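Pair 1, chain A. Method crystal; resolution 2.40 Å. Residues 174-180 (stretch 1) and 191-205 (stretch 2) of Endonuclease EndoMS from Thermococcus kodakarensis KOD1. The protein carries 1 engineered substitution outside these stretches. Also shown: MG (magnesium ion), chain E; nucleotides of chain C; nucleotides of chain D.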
# COMPACT_ATOMS: atom_id res chain seq x y z
N ASN A 174 26.35 22.45 -16.72
CA ASN A 174 26.27 21.08 -16.24
C ASN A 174 24.88 20.47 -16.48
O ASN A 174 23.88 21.19 -16.51
CB ASN A 174 26.60 21.01 -14.74
CG ASN A 174 27.96 21.59 -14.41
OD1 ASN A 174 28.99 21.02 -14.77
ND2 ASN A 174 27.97 22.72 -13.69
N ILE A 175 24.82 19.16 -16.65
CA ILE A 175 23.57 18.43 -16.60
C ILE A 175 23.08 18.34 -15.14
O ILE A 175 23.87 18.06 -14.23
CB ILE A 175 23.71 17.01 -17.17
CG1 ILE A 175 24.29 17.03 -18.59
CG2 ILE A 175 22.37 16.28 -17.15
CD1 ILE A 175 23.52 17.87 -19.51
N VAL A 176 21.78 18.56 -14.92
CA VAL A 176 21.21 18.43 -13.57
C VAL A 176 20.14 17.34 -13.53
O VAL A 176 19.18 17.36 -14.31
CB VAL A 176 20.62 19.76 -13.07
CG1 VAL A 176 19.97 19.57 -11.71
CG2 VAL A 176 21.70 20.83 -13.00
N VAL A 177 20.33 16.37 -12.64
CA VAL A 177 19.26 15.46 -12.22
C VAL A 177 18.57 16.02 -11.00
O VAL A 177 19.24 16.38 -10.03
CB VAL A 177 19.76 14.08 -11.81
CG1 VAL A 177 18.63 13.08 -11.92
CG2 VAL A 177 20.92 13.67 -12.64
N LEU A 178 17.25 16.09 -11.04
CA LEU A 178 16.47 16.33 -9.83
C LEU A 178 15.79 15.04 -9.42
O LEU A 178 15.22 14.34 -10.27
CB LEU A 178 15.42 17.41 -10.03
CG LEU A 178 15.78 18.83 -10.45
CD1 LEU A 178 14.52 19.68 -10.35
CD2 LEU A 178 16.91 19.41 -9.60
N GLU A 179 15.88 14.70 -8.13
CA GLU A 179 15.02 13.68 -7.54
C GLU A 179 14.07 14.36 -6.55
O GLU A 179 14.51 15.06 -5.64
CB GLU A 179 15.84 12.59 -6.86
CG GLU A 179 15.00 11.55 -6.11
CD GLU A 179 14.07 10.73 -7.01
OE1 GLU A 179 13.21 10.00 -6.47
OE2 GLU A 179 14.21 10.79 -8.25
N LEU A 180 12.77 14.19 -6.76
CA LEU A 180 11.76 14.85 -5.94
C LEU A 180 11.16 13.88 -4.94
O LEU A 180 10.99 12.69 -5.25
CB LEU A 180 10.64 15.44 -6.80
CG LEU A 180 11.02 16.13 -8.10
CD1 LEU A 180 9.77 16.63 -8.85
CD2 LEU A 180 12.00 17.26 -7.83
N ARG A 191 19.62 6.86 -3.11
CA ARG A 191 20.07 5.74 -3.92
C ARG A 191 19.57 5.88 -5.35
O ARG A 191 20.29 5.57 -6.29
CB ARG A 191 19.58 4.40 -3.35
CG ARG A 191 20.14 4.03 -2.00
CD ARG A 191 19.96 2.54 -1.72
NE ARG A 191 20.29 2.26 -0.32
CZ ARG A 191 19.39 2.06 0.65
NH1 ARG A 191 18.09 2.06 0.38
NH2 ARG A 191 19.82 1.84 1.88
N GLN A 192 18.32 6.31 -5.50
CA GLN A 192 17.77 6.65 -6.80
C GLN A 192 18.63 7.74 -7.47
O GLN A 192 19.17 7.54 -8.55
CB GLN A 192 16.33 7.15 -6.66
CG GLN A 192 15.25 6.16 -7.06
CD GLN A 192 13.85 6.72 -6.81
OE1 GLN A 192 13.20 7.32 -7.69
NE2 GLN A 192 13.37 6.53 -5.59
N LEU A 193 18.77 8.87 -6.78
CA LEU A 193 19.54 10.00 -7.26
C LEU A 193 20.98 9.62 -7.64
O LEU A 193 21.44 9.96 -8.72
CB LEU A 193 19.56 11.10 -6.20
CG LEU A 193 20.31 12.38 -6.62
CD1 LEU A 193 19.73 12.91 -7.93
CD2 LEU A 193 20.26 13.47 -5.54
N LYS A 194 21.69 8.95 -6.75
CA LYS A 194 23.06 8.54 -6.99
C LYS A 194 23.13 7.66 -8.23
O LYS A 194 23.99 7.83 -9.09
CB LYS A 194 23.63 7.80 -5.77
CG LYS A 194 24.96 7.08 -5.98
CD LYS A 194 25.54 6.63 -4.63
CE LYS A 194 26.94 6.04 -4.75
NZ LYS A 194 26.96 4.73 -5.42
N SER A 195 22.19 6.73 -8.31
CA SER A 195 22.11 5.83 -9.45
C SER A 195 21.96 6.59 -10.78
O SER A 195 22.59 6.24 -11.78
CB SER A 195 20.96 4.86 -9.25
OG SER A 195 20.96 3.84 -10.23
N TYR A 196 21.15 7.64 -10.78
CA TYR A 196 20.90 8.35 -12.03
C TYR A 196 22.11 9.17 -12.41
O TYR A 196 22.51 9.22 -13.58
CB TYR A 196 19.67 9.26 -11.92
CG TYR A 196 18.41 8.51 -11.56
CD1 TYR A 196 18.19 7.21 -12.02
CD2 TYR A 196 17.45 9.11 -10.75
CE1 TYR A 196 17.03 6.53 -11.68
CE2 TYR A 196 16.28 8.44 -10.40
CZ TYR A 196 16.08 7.16 -10.86
OH TYR A 196 14.93 6.50 -10.51
N VAL A 197 22.70 9.82 -11.42
CA VAL A 197 23.85 10.66 -11.65
C VAL A 197 25.00 9.85 -12.25
O VAL A 197 25.65 10.30 -13.19
CB VAL A 197 24.31 11.33 -10.35
CG1 VAL A 197 25.73 11.89 -10.51
CG2 VAL A 197 23.33 12.42 -9.97
N GLU A 198 25.22 8.65 -11.73
CA GLU A 198 26.30 7.81 -12.21
C GLU A 198 26.07 7.41 -13.66
O GLU A 198 26.98 7.47 -14.48
CB GLU A 198 26.45 6.56 -11.34
CG GLU A 198 27.14 6.83 -10.02
CD GLU A 198 27.13 5.63 -9.09
OE1 GLU A 198 26.73 4.52 -9.51
OE2 GLU A 198 27.53 5.82 -7.91
N ILE A 199 24.84 7.01 -13.98
CA ILE A 199 24.53 6.61 -15.33
C ILE A 199 24.73 7.78 -16.29
O ILE A 199 25.27 7.60 -17.39
CB ILE A 199 23.10 6.07 -15.44
CG1 ILE A 199 23.03 4.69 -14.79
CG2 ILE A 199 22.65 5.99 -16.89
CD1 ILE A 199 21.63 4.21 -14.56
N LEU A 200 24.35 8.97 -15.85
CA LEU A 200 24.52 10.16 -16.68
C LEU A 200 25.98 10.57 -16.78
O LEU A 200 26.39 11.10 -17.80
CB LEU A 200 23.68 11.32 -16.14
CG LEU A 200 22.20 11.22 -16.50
CD1 LEU A 200 21.44 12.22 -15.70
CD2 LEU A 200 21.95 11.46 -17.97
N ARG A 201 26.77 10.34 -15.74
CA ARG A 201 28.20 10.65 -15.80
C ARG A 201 28.90 9.79 -16.85
O ARG A 201 29.90 10.21 -17.42
CB ARG A 201 28.87 10.47 -14.44
CG ARG A 201 28.62 11.63 -13.51
CD ARG A 201 29.56 11.68 -12.32
NE ARG A 201 29.37 12.95 -11.62
CZ ARG A 201 29.06 13.06 -10.33
NH1 ARG A 201 28.95 11.97 -9.58
NH2 ARG A 201 28.88 14.26 -9.78
N GLU A 202 28.37 8.60 -17.12
CA GLU A 202 28.97 7.71 -18.10
C GLU A 202 28.94 8.30 -19.52
O GLU A 202 29.85 8.03 -20.31
CB GLU A 202 28.27 6.34 -18.07
CG GLU A 202 28.84 5.41 -16.99
CD GLU A 202 27.90 4.28 -16.62
OE1 GLU A 202 27.07 3.88 -17.47
OE2 GLU A 202 28.00 3.77 -15.48
N GLU A 203 27.90 9.06 -19.85
CA GLU A 203 27.89 9.83 -21.10
C GLU A 203 28.61 11.18 -21.04
O GLU A 203 29.41 11.50 -21.91
CB GLU A 203 26.45 10.06 -21.56
CG GLU A 203 25.84 8.89 -22.30
CD GLU A 203 26.22 8.84 -23.78
OE1 GLU A 203 26.99 9.72 -24.23
OE2 GLU A 203 25.74 7.93 -24.48
N TYR A 204 28.28 11.97 -20.03
CA TYR A 204 28.73 13.37 -19.94
C TYR A 204 29.86 13.66 -18.93
O TYR A 204 30.21 14.81 -18.70
CB TYR A 204 27.51 14.26 -19.66
CG TYR A 204 26.38 14.01 -20.65
CD1 TYR A 204 26.38 14.59 -21.91
CD2 TYR A 204 25.32 13.16 -20.33
CE1 TYR A 204 25.36 14.34 -22.82
CE2 TYR A 204 24.29 12.91 -21.23
CZ TYR A 204 24.32 13.50 -22.48
OH TYR A 204 23.30 13.25 -23.37
N GLY A 205 30.39 12.63 -18.27
CA GLY A 205 31.54 12.83 -17.39
C GLY A 205 31.22 13.66 -16.17
O GLY A 205 30.07 13.73 -15.75
MG MG E . 12.02 9.51 -8.46
P DA C 5 13.06 3.40 -11.61
OP1 DA C 5 14.01 4.45 -12.03
OP2 DA C 5 13.47 2.22 -10.81
O5' DA C 5 11.88 4.16 -10.84
C5' DA C 5 11.33 5.34 -11.39
C4' DA C 5 10.13 5.78 -10.60
O4' DA C 5 9.05 4.82 -10.78
C3' DA C 5 10.36 5.90 -9.09
O3' DA C 5 9.81 7.14 -8.64
C2' DA C 5 9.62 4.69 -8.53
C1' DA C 5 8.48 4.55 -9.53
N9 DA C 5 7.88 3.22 -9.53
C8 DA C 5 8.53 2.02 -9.47
N7 DA C 5 7.72 0.98 -9.46
C5 DA C 5 6.46 1.55 -9.51
C6 DA C 5 5.16 0.99 -9.51
N6 DA C 5 4.92 -0.33 -9.49
N1 DA C 5 4.12 1.84 -9.55
C2 DA C 5 4.35 3.15 -9.58
N3 DA C 5 5.52 3.80 -9.58
C4 DA C 5 6.54 2.93 -9.54
P DC C 6 9.66 7.49 -7.07
OP1 DC C 6 10.34 8.79 -6.87
OP2 DC C 6 10.01 6.36 -6.20
O5' DC C 6 8.10 7.78 -6.95
C5' DC C 6 7.52 8.76 -7.79
C4' DC C 6 6.02 8.82 -7.62
O4' DC C 6 5.45 7.50 -7.82
C3' DC C 6 5.54 9.26 -6.25
O3' DC C 6 4.31 9.94 -6.40
C2' DC C 6 5.36 7.94 -5.52
C1' DC C 6 4.80 7.07 -6.64
N1 DC C 6 5.04 5.60 -6.48
C2 DC C 6 3.96 4.73 -6.47
O2 DC C 6 2.81 5.19 -6.54
N3 DC C 6 4.18 3.39 -6.36
C4 DC C 6 5.44 2.94 -6.28
N4 DC C 6 5.62 1.61 -6.18
C5 DC C 6 6.57 3.81 -6.31
C6 DC C 6 6.32 5.13 -6.41
P DG D 5 17.54 0.59 4.13
OP1 DG D 5 18.78 -0.18 3.83
OP2 DG D 5 17.26 1.83 3.38
O5' DG D 5 16.31 -0.41 3.95
C5' DG D 5 16.31 -1.65 4.64
C4' DG D 5 14.94 -2.31 4.55
O4' DG D 5 13.94 -1.46 5.18
C3' DG D 5 14.43 -2.56 3.12
O3' DG D 5 13.79 -3.82 3.08
C2' DG D 5 13.43 -1.43 2.92
C1' DG D 5 12.84 -1.36 4.32
N9 DG D 5 12.09 -0.14 4.58
C8 DG D 5 12.39 1.14 4.19
N7 DG D 5 11.50 2.02 4.57
C5 DG D 5 10.54 1.27 5.24
C6 DG D 5 9.34 1.67 5.88
O6 DG D 5 8.86 2.80 5.97
N1 DG D 5 8.66 0.58 6.44
C2 DG D 5 9.11 -0.72 6.40
N2 DG D 5 8.33 -1.64 6.99
N3 DG D 5 10.23 -1.10 5.81
C4 DG D 5 10.89 -0.06 5.26

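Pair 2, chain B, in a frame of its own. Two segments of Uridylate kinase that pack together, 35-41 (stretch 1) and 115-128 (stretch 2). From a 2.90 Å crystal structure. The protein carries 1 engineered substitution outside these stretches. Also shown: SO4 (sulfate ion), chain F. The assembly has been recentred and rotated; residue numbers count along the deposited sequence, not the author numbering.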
# COMPACT_ATOMS: atom_id res chain seq x y z
N VAL B 35 22.58 -1.57 -19.71
CA VAL B 35 21.53 -0.81 -19.03
C VAL B 35 21.86 -0.51 -17.57
O VAL B 35 22.19 -1.40 -16.78
CB VAL B 35 20.17 -1.55 -19.05
CG1 VAL B 35 19.07 -0.67 -18.45
CG2 VAL B 35 19.79 -2.01 -20.47
N PHE B 36 21.76 0.76 -17.23
CA PHE B 36 21.77 1.17 -15.84
C PHE B 36 20.36 1.60 -15.49
O PHE B 36 19.70 2.29 -16.28
CB PHE B 36 22.74 2.33 -15.66
CG PHE B 36 24.18 1.97 -15.88
CD1 PHE B 36 25.09 1.99 -14.82
CD2 PHE B 36 24.63 1.61 -17.15
CE1 PHE B 36 26.41 1.65 -15.03
CE2 PHE B 36 25.95 1.27 -17.36
CZ PHE B 36 26.84 1.30 -16.30
N VAL B 37 19.89 1.20 -14.31
CA VAL B 37 18.58 1.61 -13.83
C VAL B 37 18.67 2.34 -12.49
O VAL B 37 19.25 1.82 -11.53
CB VAL B 37 17.65 0.42 -13.65
CG1 VAL B 37 16.29 0.90 -13.21
CG2 VAL B 37 17.52 -0.38 -14.94
N VAL B 38 18.10 3.53 -12.42
CA VAL B 38 18.00 4.26 -11.17
C VAL B 38 16.53 4.38 -10.68
O VAL B 38 15.74 5.17 -11.21
CB VAL B 38 18.59 5.67 -11.30
CG1 VAL B 38 18.58 6.40 -9.94
CG2 VAL B 38 19.99 5.59 -11.89
N VAL B 39 16.19 3.61 -9.66
CA VAL B 39 14.85 3.66 -9.11
C VAL B 39 14.72 4.74 -8.02
O VAL B 39 15.70 5.12 -7.37
CB VAL B 39 14.44 2.30 -8.53
CG1 VAL B 39 14.96 1.15 -9.40
CG2 VAL B 39 14.95 2.17 -7.13
N GLY B 40 13.51 5.25 -7.82
CA GLY B 40 13.26 6.26 -6.82
C GLY B 40 12.46 5.72 -5.66
O GLY B 40 12.08 4.55 -5.64
N GLY B 41 12.20 6.58 -4.68
CA GLY B 41 11.58 6.14 -3.43
C GLY B 41 10.10 5.77 -3.46
O GLY B 41 9.65 4.95 -2.65
N THR B 115 17.53 14.50 -6.39
CA THR B 115 17.23 13.10 -6.56
C THR B 115 16.80 12.63 -7.94
O THR B 115 16.28 13.40 -8.75
CB THR B 115 16.17 12.63 -5.53
OG1 THR B 115 15.26 13.70 -5.24
CG2 THR B 115 16.83 12.16 -4.23
N THR B 116 17.05 11.34 -8.15
CA THR B 116 16.60 10.47 -9.26
C THR B 116 16.85 10.92 -10.68
O THR B 116 17.61 10.27 -11.40
CB THR B 116 15.17 9.97 -9.09
OG1 THR B 116 14.87 9.84 -7.69
CG2 THR B 116 15.03 8.61 -9.78
N ASP B 117 16.19 12.00 -11.10
CA ASP B 117 16.49 12.63 -12.38
C ASP B 117 17.93 13.10 -12.38
O ASP B 117 18.71 12.74 -13.27
CB ASP B 117 15.56 13.82 -12.62
CG ASP B 117 14.12 13.40 -12.82
OD1 ASP B 117 13.87 12.18 -12.96
OD2 ASP B 117 13.25 14.29 -12.84
N ALA B 118 18.27 13.90 -11.37
CA ALA B 118 19.62 14.46 -11.24
C ALA B 118 20.61 13.33 -11.05
O ALA B 118 21.58 13.23 -11.80
CB ALA B 118 19.68 15.44 -10.09
N THR B 119 20.33 12.45 -10.09
CA THR B 119 21.16 11.29 -9.85
C THR B 119 21.47 10.52 -11.12
O THR B 119 22.63 10.22 -11.40
CB THR B 119 20.49 10.37 -8.85
OG1 THR B 119 20.48 11.01 -7.56
CG2 THR B 119 21.22 9.02 -8.77
N ALA B 120 20.44 10.24 -11.92
CA ALA B 120 20.63 9.47 -13.14
C ALA B 120 21.33 10.27 -14.21
O ALA B 120 22.04 9.71 -15.04
CB ALA B 120 19.31 8.92 -13.65
N ALA B 121 21.12 11.59 -14.21
CA ALA B 121 21.83 12.48 -15.15
C ALA B 121 23.32 12.44 -14.85
O ALA B 121 24.13 12.18 -15.75
CB ALA B 121 21.30 13.91 -15.09
N LEU B 122 23.67 12.68 -13.58
CA LEU B 122 25.03 12.49 -13.09
C LEU B 122 25.65 11.14 -13.51
O LEU B 122 26.75 11.11 -14.05
CB LEU B 122 25.05 12.64 -11.57
CG LEU B 122 24.67 14.04 -11.09
CD1 LEU B 122 24.05 13.99 -9.70
CD2 LEU B 122 25.85 14.99 -11.11
N LEU B 123 24.93 10.04 -13.28
CA LEU B 123 25.38 8.70 -13.66
C LEU B 123 25.65 8.56 -15.15
O LEU B 123 26.66 7.97 -15.54
CB LEU B 123 24.38 7.63 -13.22
CG LEU B 123 24.82 6.20 -13.51
CD1 LEU B 123 26.15 5.91 -12.84
CD2 LEU B 123 23.77 5.17 -13.07
N ALA B 124 24.76 9.09 -15.96
CA ALA B 124 24.93 9.09 -17.41
C ALA B 124 26.26 9.73 -17.82
O ALA B 124 27.04 9.15 -18.58
CB ALA B 124 23.76 9.83 -18.06
N GLU B 125 26.48 10.93 -17.29
CA GLU B 125 27.69 11.70 -17.55
C GLU B 125 28.93 10.93 -17.11
O GLU B 125 29.82 10.71 -17.92
CB GLU B 125 27.57 13.04 -16.82
CG GLU B 125 28.69 14.02 -17.04
CD GLU B 125 28.60 15.18 -16.06
OE1 GLU B 125 28.62 14.91 -14.83
OE2 GLU B 125 28.50 16.35 -16.51
N PHE B 126 28.96 10.52 -15.84
CA PHE B 126 30.03 9.71 -15.22
C PHE B 126 30.48 8.55 -16.08
O PHE B 126 31.68 8.36 -16.29
CB PHE B 126 29.51 9.14 -13.91
CG PHE B 126 30.55 8.47 -13.06
CD1 PHE B 126 31.37 9.23 -12.22
CD2 PHE B 126 30.68 7.09 -13.05
CE1 PHE B 126 32.31 8.62 -11.41
CE2 PHE B 126 31.63 6.48 -12.24
CZ PHE B 126 32.44 7.24 -11.42
N ILE B 127 29.53 7.79 -16.59
CA ILE B 127 29.86 6.61 -17.38
C ILE B 127 29.84 6.86 -18.88
O ILE B 127 29.97 5.91 -19.65
CB ILE B 127 28.90 5.46 -17.07
CG1 ILE B 127 27.48 5.85 -17.51
CG2 ILE B 127 28.98 5.13 -15.59
CD1 ILE B 127 26.57 4.69 -17.91
N LYS B 128 29.68 8.13 -19.28
CA LYS B 128 29.54 8.53 -20.69
C LYS B 128 28.44 7.72 -21.38
O LYS B 128 28.73 6.82 -22.19
CB LYS B 128 30.86 8.39 -21.46
CG LYS B 128 31.80 9.59 -21.36
CD LYS B 128 32.73 9.49 -20.14
CE LYS B 128 33.46 10.80 -19.86
NZ LYS B 128 32.56 11.89 -19.37
S SO4 F . 11.30 9.59 -6.26
O1 SO4 F . 11.44 8.88 -7.52
O2 SO4 F . 12.31 9.13 -5.30
O3 SO4 F . 11.50 11.02 -6.51
O4 SO4 F . 9.98 9.33 -5.69

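In both pairs a short strand lies against a helix that runs almost antiparallel to it, at 162° in pair 1 and 160° in pair 2, with the axes approaching to 8.6 and 8.8 Å. The central backbones superpose with an RMSD of 0.6 Å. The strand supplies alternate residues: Ile175(A), Val177(A) and Glu179(A) point toward the helix, and they match Phe36(B), Val38(B) and Gly40(B), while Val176(A) and its match Val37(B) point away.

The first rule is a valine in the middle. Val177(A) and Val38(B) both adopt the t rotamer, their side-chain centres 0.3 Å apart, and each has the largest covered area of its pair. Val177(A) CG2 lies 3.4 Å from Leu200(A) CD1 and 3.8 Å from Val197(A) CG2; Val38(B) CG2 lies 4.0 Å from Leu123(B) CD2 and 3.8 Å from Ala120(B) CB. The matched leucines reach the strand through different rotamers, m,t for Leu200(A) and t,p for Leu123(B). Beside them, Val197(A) is replaced by the smaller Ala120(B), and Tyr196(A) by Thr119(B), whose CG2 still reaches Val38(B) CG1 at 3.9 Å.

At the start of the strand the aromatic partner changes sides. In pair 1 the helix brings the ring: Ile175(A) CG1 sits over one face of Tyr204(A), 4.2 Å from its CG. In pair 2 the strand brings it: Ile127(B) CD1 lies over one face of Phe36(B), 3.7 Å from the ring centroid, a CH-pi contact. Phe36(B) CD1 also meets Leu123(B) CD2 at 3.9 Å, whereas Ile175(A) CG2 stays 4.4 Å from Leu200(A) CD1.

The third inward position departs most. Glu179(A) is buried, and its carboxylate binds magnesium through OE1 at 2.4 Å and OE2 at 2.5 Å, as does DC6 of chain C through OP1 at 2.4 Å. Its aliphatic part still packs, with CB 4.0 Å from Leu193(A) CD1, so one residue serves both metal and apolar contact. Tyr196(A) OH extends this polar end with a hydrogen bond to DA5 OP1 of chain C, at 2.7 Å.

Gly40(B) offers no side chain here. Its CA lies 4.0 Å from OG1 of Thr116(B), the match of Leu193(A), and 3.3 Å from sulfate O1; an ideal CB would stand 1.8 Å from that oxygen, a clash. The next residue holds the ion, Gly41(B) N donating to sulfate O2 at 2.6 Å. The lesson is a valine-leucine centre common to both pairs, with ends that are filled differently in each.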